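Local coordinates for putative cell adhesion protein (Bacteroides fragilis, PDB 4H40) that is probably a fimbrillin-like pilus subunit, built almost wholly of beta strands and loops, with a presumed part in adhesion of the bacterium, at residues Lys129-Ile134 against Asp225-Lys230; Glu41-Arg46 against Pro176-Thr181. All coordinates share one frame; numbering follows the deposited sequence.

Both contacts are small and mainly apolar, with no hydrogen bond running between the paired segments, yet they differ in place. Contact 1 joins two loops, one following strand 113-121 and the other following strand 197-207, and is partly buried. Contact 2 is buried and sets a beta turn of the loop after strand 23-24 against the beginning of strand 177-190. An aromatic ring takes part in contact 1, whereas in contact 2 a guanidinium lies beside the aliphatic pair. Their centres are 18 Å apart, but the two meet at the end of 176-181: I134 CD1 packs 3.7 Å from T181 CG2, and L227 CD1 lies equally near Q180 O.

Contact 1 (Lys129-Ile134 against Asp225-Lys230); sequences KGFVNI and DVLPVK
F131 and L227 meet with their side chains crossing at about a right angle, the leucine's CD2 methyl coming obliquely to the ring at CE2, 3.8 Å away. The ring gets there because its CG is anti to the backbone N (chi1 -168°), which extends the phenyl group from its own loop toward 225-230. The two methyls of L227 divide the work. While CD2 serves the ring, CD1 looks to I134, whose CG2 stands 4.5 Å away, a looser approach. L227 thus bridges two residues of 129-134 that lie three apart in sequence.

The residue next in sequence covers one face of the ring: V132 CG2 sits over its centre, 3.9 Å above the plane. F219 stacks on the same ring and W221 meets it with the planes at about 50°, so F131 belongs to an aromatic cluster fed by the loop that carries L227. No polar bond crosses between the segments. This is a loop-to-loop hydrophobic cluster, an aromatic ring and branched aliphatic side chains joining two inter-strand connections of the fimbrillin-like fold.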
loop_
_atom_site.group_PDB
_atom_site.type_symbol
_atom_site.label_atom_id
_atom_site.label_comp_id
_atom_site.label_asym_id
_atom_site.label_seq_id
_atom_site.Cartn_x
_atom_site.Cartn_y
_atom_site.Cartn_z
ATOM N N LYS B 129 12.848 37.194 -1.739
ATOM C CA LYS B 129 11.618 37.143 -0.940
ATOM C C LYS B 129 11.876 36.894 0.574
ATOM O O LYS B 129 10.919 36.823 1.350
ATOM C CB LYS B 129 10.667 36.066 -1.506
ATOM C CG LYS B 129 10.209 36.302 -2.961
ATOM C CD LYS B 129 9.032 37.270 -3.063
ATOM C CE LYS B 129 8.512 37.420 -4.473
ATOM N NZ LYS B 129 7.457 38.471 -4.565
ATOM N N GLY B 130 13.141 36.785 0.977
ATOM C CA GLY B 130 13.503 36.582 2.376
ATOM C C GLY B 130 13.551 35.148 2.862
ATOM O O GLY B 130 13.830 34.922 4.045
ATOM N N PHE B 131 13.257 34.168 1.974
ATOM C CA PHE B 131 13.364 32.742 2.305
ATOM C C PHE B 131 14.567 32.156 1.538
ATOM O O PHE B 131 15.453 32.901 1.135
ATOM C CB PHE B 131 12.047 31.962 2.030
ATOM C CG PHE B 131 11.967 30.538 2.602
ATOM C CD1 PHE B 131 12.390 30.258 3.905
ATOM C CD2 PHE B 131 11.451 29.493 1.844
ATOM C CE1 PHE B 131 12.287 28.959 4.435
ATOM C CE2 PHE B 131 11.349 28.198 2.381
ATOM C CZ PHE B 131 11.756 27.945 3.676
ATOM N N VAL B 132 14.615 30.834 1.376
ATOM C CA VAL B 132 15.678 30.137 0.671
ATOM C C VAL B 132 15.085 29.390 -0.521
ATOM O O VAL B 132 13.910 29.023 -0.505
ATOM C CB VAL B 132 16.473 29.178 1.612
ATOM C CG1 VAL B 132 17.349 29.956 2.588
ATOM C CG2 VAL B 132 15.557 28.220 2.357
ATOM N N ASN B 133 15.912 29.166 -1.548
ATOM C CA ASN B 133 15.557 28.362 -2.711
ATOM C C ASN B 133 15.692 26.877 -2.310
ATOM O O ASN B 133 16.768 26.450 -1.869
ATOM C CB ASN B 133 16.472 28.715 -3.906
ATOM C CG ASN B 133 16.298 30.105 -4.472
ATOM O OD1 ASN B 133 15.191 30.635 -4.572
ATOM N ND2 ASN B 133 17.395 30.724 -4.903
ATOM N N ILE B 134 14.591 26.108 -2.394
ATOM C CA ILE B 134 14.625 24.693 -2.008
ATOM C C ILE B 134 13.813 23.872 -2.993
ATOM O O ILE B 134 12.651 24.195 -3.253
ATOM C CB ILE B 134 14.211 24.440 -0.519
ATOM C CG1 ILE B 134 14.033 22.947 -0.227
ATOM C CG2 ILE B 134 12.981 25.231 -0.091
ATOM C CD1 ILE B 134 14.671 22.490 0.979
ATOM N N ASP B 225 4.667 32.065 7.163
ATOM C CA ASP B 225 4.418 31.313 5.932
ATOM C C ASP B 225 5.346 30.108 5.885
ATOM O O ASP B 225 6.477 30.167 6.385
ATOM C CB ASP B 225 4.569 32.188 4.675
ATOM C CG ASP B 225 3.415 33.157 4.416
ATOM O OD1 ASP B 225 2.321 32.962 5.005
ATOM O OD2 ASP B 225 3.597 34.093 3.608
ATOM N N VAL B 226 4.813 28.983 5.382
ATOM C CA VAL B 226 5.478 27.672 5.266
ATOM C C VAL B 226 5.186 27.079 3.880
ATOM O O VAL B 226 4.206 27.491 3.247
ATOM C CB VAL B 226 5.054 26.705 6.403
ATOM C CG1 VAL B 226 5.657 27.121 7.741
ATOM C CG2 VAL B 226 3.536 26.575 6.511
ATOM N N LEU B 227 6.028 26.135 3.409
ATOM C CA LEU B 227 5.854 25.491 2.094
ATOM C C LEU B 227 4.450 24.873 1.914
ATOM O O LEU B 227 4.012 24.086 2.764
ATOM C CB LEU B 227 6.902 24.393 1.836
ATOM C CG LEU B 227 8.364 24.749 1.900
ATOM C CD1 LEU B 227 9.207 23.538 1.569
ATOM C CD2 LEU B 227 8.696 25.902 0.983
ATOM N N PRO B 228 3.740 25.202 0.810
ATOM C CA PRO B 228 2.391 24.637 0.620
ATOM C C PRO B 228 2.418 23.176 0.194
ATOM O O PRO B 228 3.416 22.712 -0.363
ATOM C CB PRO B 228 1.802 25.512 -0.486
ATOM C CG PRO B 228 2.986 25.944 -1.280
ATOM C CD PRO B 228 4.101 26.120 -0.293
ATOM N N VAL B 229 1.288 22.481 0.420
ATOM C CA VAL B 229 1.079 21.078 0.040
ATOM C C VAL B 229 0.185 21.056 -1.228
ATOM O O VAL B 229 -0.994 20.673 -1.157
ATOM C CB VAL B 229 0.496 20.190 1.186
ATOM C CG1 VAL B 229 0.786 18.712 0.926
ATOM C CG2 VAL B 229 1.018 20.607 2.563
ATOM N N LYS B 230 0.736 21.517 -2.380
ATOM C CA LYS B 230 -0.027 21.540 -3.641
ATOM C C LYS B 230 0.320 20.304 -4.526
ATOM O O LYS B 230 1.292 19.581 -4.253
ATOM C CB LYS B 230 0.066 22.883 -4.435
ATOM C CG LYS B 230 1.383 23.663 -4.402
ATOM C CD LYS B 230 1.356 24.805 -5.434
ATOM C CE LYS B 230 2.453 25.834 -5.268
ATOM N NZ LYS B 230 3.797 25.310 -5.649
#

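Contact 2 (Glu41-Arg46 against Pro176-Thr181); sequences ETLKDR and PIINQT
This is a buried loop-to-strand contact in the fimbrillin-like, all-beta fold: a type I beta turn, L43 to R46, faces the start of strand 177-190. The turn is closed by the backbone bond from R46 N to L43 O, 3.1 Å long, which keeps the first and last residues of the turn close together, and both reach I178.

L43 and I178 extend toward each other tip to tip. On the strand side, I178 CG1 is anti to the backbone N (chi1 -171°), and the chain ends in CD1, the atom through which I178 meets 41-46. On the turn side L43 offers both branches: CD2 lies 3.8 Å from I178 CD1 and CD1 lies 4.0 Å from it, so the isoleucine methyl faces both prongs of the leucine fork. R46 comes in obliquely, its NH2 4.4 Å from that same methyl, and makes a weak hydrogen bond to P25 O. Y24 of strand 23-24 touches L43, R46 and I178 alike, tying the turn and the strand to a third element.

Beside the contact the amide of Q180 folds back on its own chain, and its NE2 also hydrogen-bonds to D144 OD2. Q180 NE2 donates to I178 O at 3.0 Å, with an N-H...O angle of 157°, approaching from above the carbonyl plane, 53° out of it.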
loop_
_atom_site.group_PDB
_atom_site.type_symbol
_atom_site.label_atom_id
_atom_site.label_comp_id
_atom_site.label_asym_id
_atom_site.label_seq_id
_atom_site.Cartn_x
_atom_site.Cartn_y
_atom_site.Cartn_z
ATOM N N GLU B 41 1.549 20.606 21.480
ATOM C CA GLU B 41 1.333 19.199 21.808
ATOM C C GLU B 41 1.997 18.186 20.862
ATOM O O GLU B 41 2.254 17.066 21.295
ATOM C CB GLU B 41 -0.177 18.914 21.861
ATOM C CG GLU B 41 -0.879 19.545 23.053
ATOM C CD GLU B 41 -0.472 19.018 24.416
ATOM O OE1 GLU B 41 -0.661 17.805 24.671
ATOM O OE2 GLU B 41 0.028 19.826 25.234
ATOM N N THR B 42 2.220 18.536 19.588
ATOM C CA THR B 42 2.779 17.621 18.597
ATOM C C THR B 42 4.200 17.157 18.976
ATOM O O THR B 42 4.508 15.963 18.846
ATOM C CB THR B 42 2.727 18.291 17.219
ATOM O OG1 THR B 42 1.367 18.318 16.789
ATOM C CG2 THR B 42 3.567 17.583 16.168
ATOM N N LEU B 43 5.034 18.083 19.473
ATOM C CA LEU B 43 6.432 17.804 19.784
ATOM C C LEU B 43 6.731 17.598 21.267
ATOM O O LEU B 43 7.899 17.373 21.606
ATOM C CB LEU B 43 7.311 18.961 19.266
ATOM C CG LEU B 43 7.189 19.369 17.811
ATOM C CD1 LEU B 43 8.144 20.478 17.509
ATOM C CD2 LEU B 43 7.394 18.192 16.882
ATOM N N LYS B 44 5.719 17.673 22.150
ATOM C CA LYS B 44 5.956 17.566 23.597
ATOM C C LYS B 44 6.775 16.306 23.970
ATOM O O LYS B 44 7.791 16.457 24.658
ATOM C CB LYS B 44 4.670 17.701 24.463
ATOM C CG LYS B 44 3.559 16.680 24.240
ATOM C CD LYS B 44 2.549 16.696 25.392
ATOM C CE LYS B 44 1.651 15.481 25.394
ATOM N NZ LYS B 44 0.789 15.442 26.608
ATOM N N ASP B 45 6.410 15.113 23.450
ATOM C CA ASP B 45 7.127 13.863 23.760
ATOM C C ASP B 45 8.123 13.448 22.674
ATOM O O ASP B 45 8.504 12.276 22.600
ATOM C CB ASP B 45 6.128 12.721 23.990
ATOM C CG ASP B 45 5.104 12.995 25.061
ATOM O OD1 ASP B 45 5.424 13.746 26.017
ATOM O OD2 ASP B 45 3.993 12.440 24.964
ATOM N N ARG B 46 8.534 14.395 21.827
ATOM C CA ARG B 46 9.479 14.109 20.761
ATOM C C ARG B 46 10.896 14.342 21.243
ATOM O O ARG B 46 11.158 15.371 21.881
ATOM C CB ARG B 46 9.181 14.953 19.521
ATOM C CG ARG B 46 7.954 14.469 18.748
ATOM C CD ARG B 46 8.280 13.485 17.644
ATOM N NE ARG B 46 9.248 14.009 16.684
ATOM C CZ ARG B 46 8.919 14.685 15.591
ATOM N NH1 ARG B 46 7.645 14.959 15.329
ATOM N NH2 ARG B 46 9.858 15.108 14.760
ATOM N N PRO B 176 15.296 24.500 19.252
ATOM C CA PRO B 176 15.525 23.396 18.312
ATOM C C PRO B 176 14.890 23.713 16.942
ATOM O O PRO B 176 13.990 24.554 16.847
ATOM C CB PRO B 176 14.874 22.191 18.994
ATOM C CG PRO B 176 13.891 22.758 19.950
ATOM C CD PRO B 176 14.368 24.119 20.341
ATOM N N ILE B 177 15.417 23.093 15.869
ATOM C CA ILE B 177 14.912 23.289 14.510
ATOM C C ILE B 177 14.267 21.966 14.031
ATOM O O ILE B 177 14.411 20.930 14.664
ATOM C CB ILE B 177 15.993 23.881 13.556
ATOM C CG1 ILE B 177 17.278 23.009 13.480
ATOM C CG2 ILE B 177 16.303 25.344 13.935
ATOM C CD1 ILE B 177 18.469 23.618 12.635
ATOM N N ILE B 178 13.491 22.018 12.977
ATOM C CA ILE B 178 12.721 20.877 12.488
ATOM C C ILE B 178 12.692 20.945 10.974
ATOM O O ILE B 178 12.922 22.019 10.395
ATOM C CB ILE B 178 11.303 20.916 13.157
ATOM C CG1 ILE B 178 10.463 19.646 12.908
ATOM C CG2 ILE B 178 10.546 22.235 12.893
ATOM C CD1 ILE B 178 9.416 19.387 13.925
ATOM N N ASN B 179 12.450 19.798 10.336
ATOM C CA ASN B 179 12.430 19.605 8.881
ATOM C C ASN B 179 11.303 20.334 8.180
ATOM O O ASN B 179 10.141 20.260 8.595
ATOM C CB ASN B 179 12.326 18.127 8.549
ATOM C CG ASN B 179 13.635 17.430 8.659
ATOM O OD1 ASN B 179 14.529 17.614 7.821
ATOM N ND2 ASN B 179 13.787 16.685 9.737
ATOM N N GLN B 180 11.660 20.961 7.061
ATOM C CA GLN B 180 10.735 21.709 6.219
ATOM C C GLN B 180 10.245 20.881 5.065
ATOM O O GLN B 180 9.237 21.233 4.454
ATOM C CB GLN B 180 11.396 23.007 5.714
ATOM C CG GLN B 180 11.785 23.972 6.845
ATOM C CD GLN B 180 10.663 24.203 7.828
ATOM O OE1 GLN B 180 9.650 24.833 7.520
ATOM N NE2 GLN B 180 10.780 23.621 9.005
ATOM N N THR B 181 10.916 19.756 4.808
ATOM C CA THR B 181 10.566 18.866 3.711
ATOM C C THR B 181 10.131 17.490 4.209
ATOM O O THR B 181 10.342 17.130 5.370
ATOM C CB THR B 181 11.749 18.691 2.712
ATOM O OG1 THR B 181 12.709 17.833 3.268
ATOM C CG2 THR B 181 12.414 19.954 2.351
#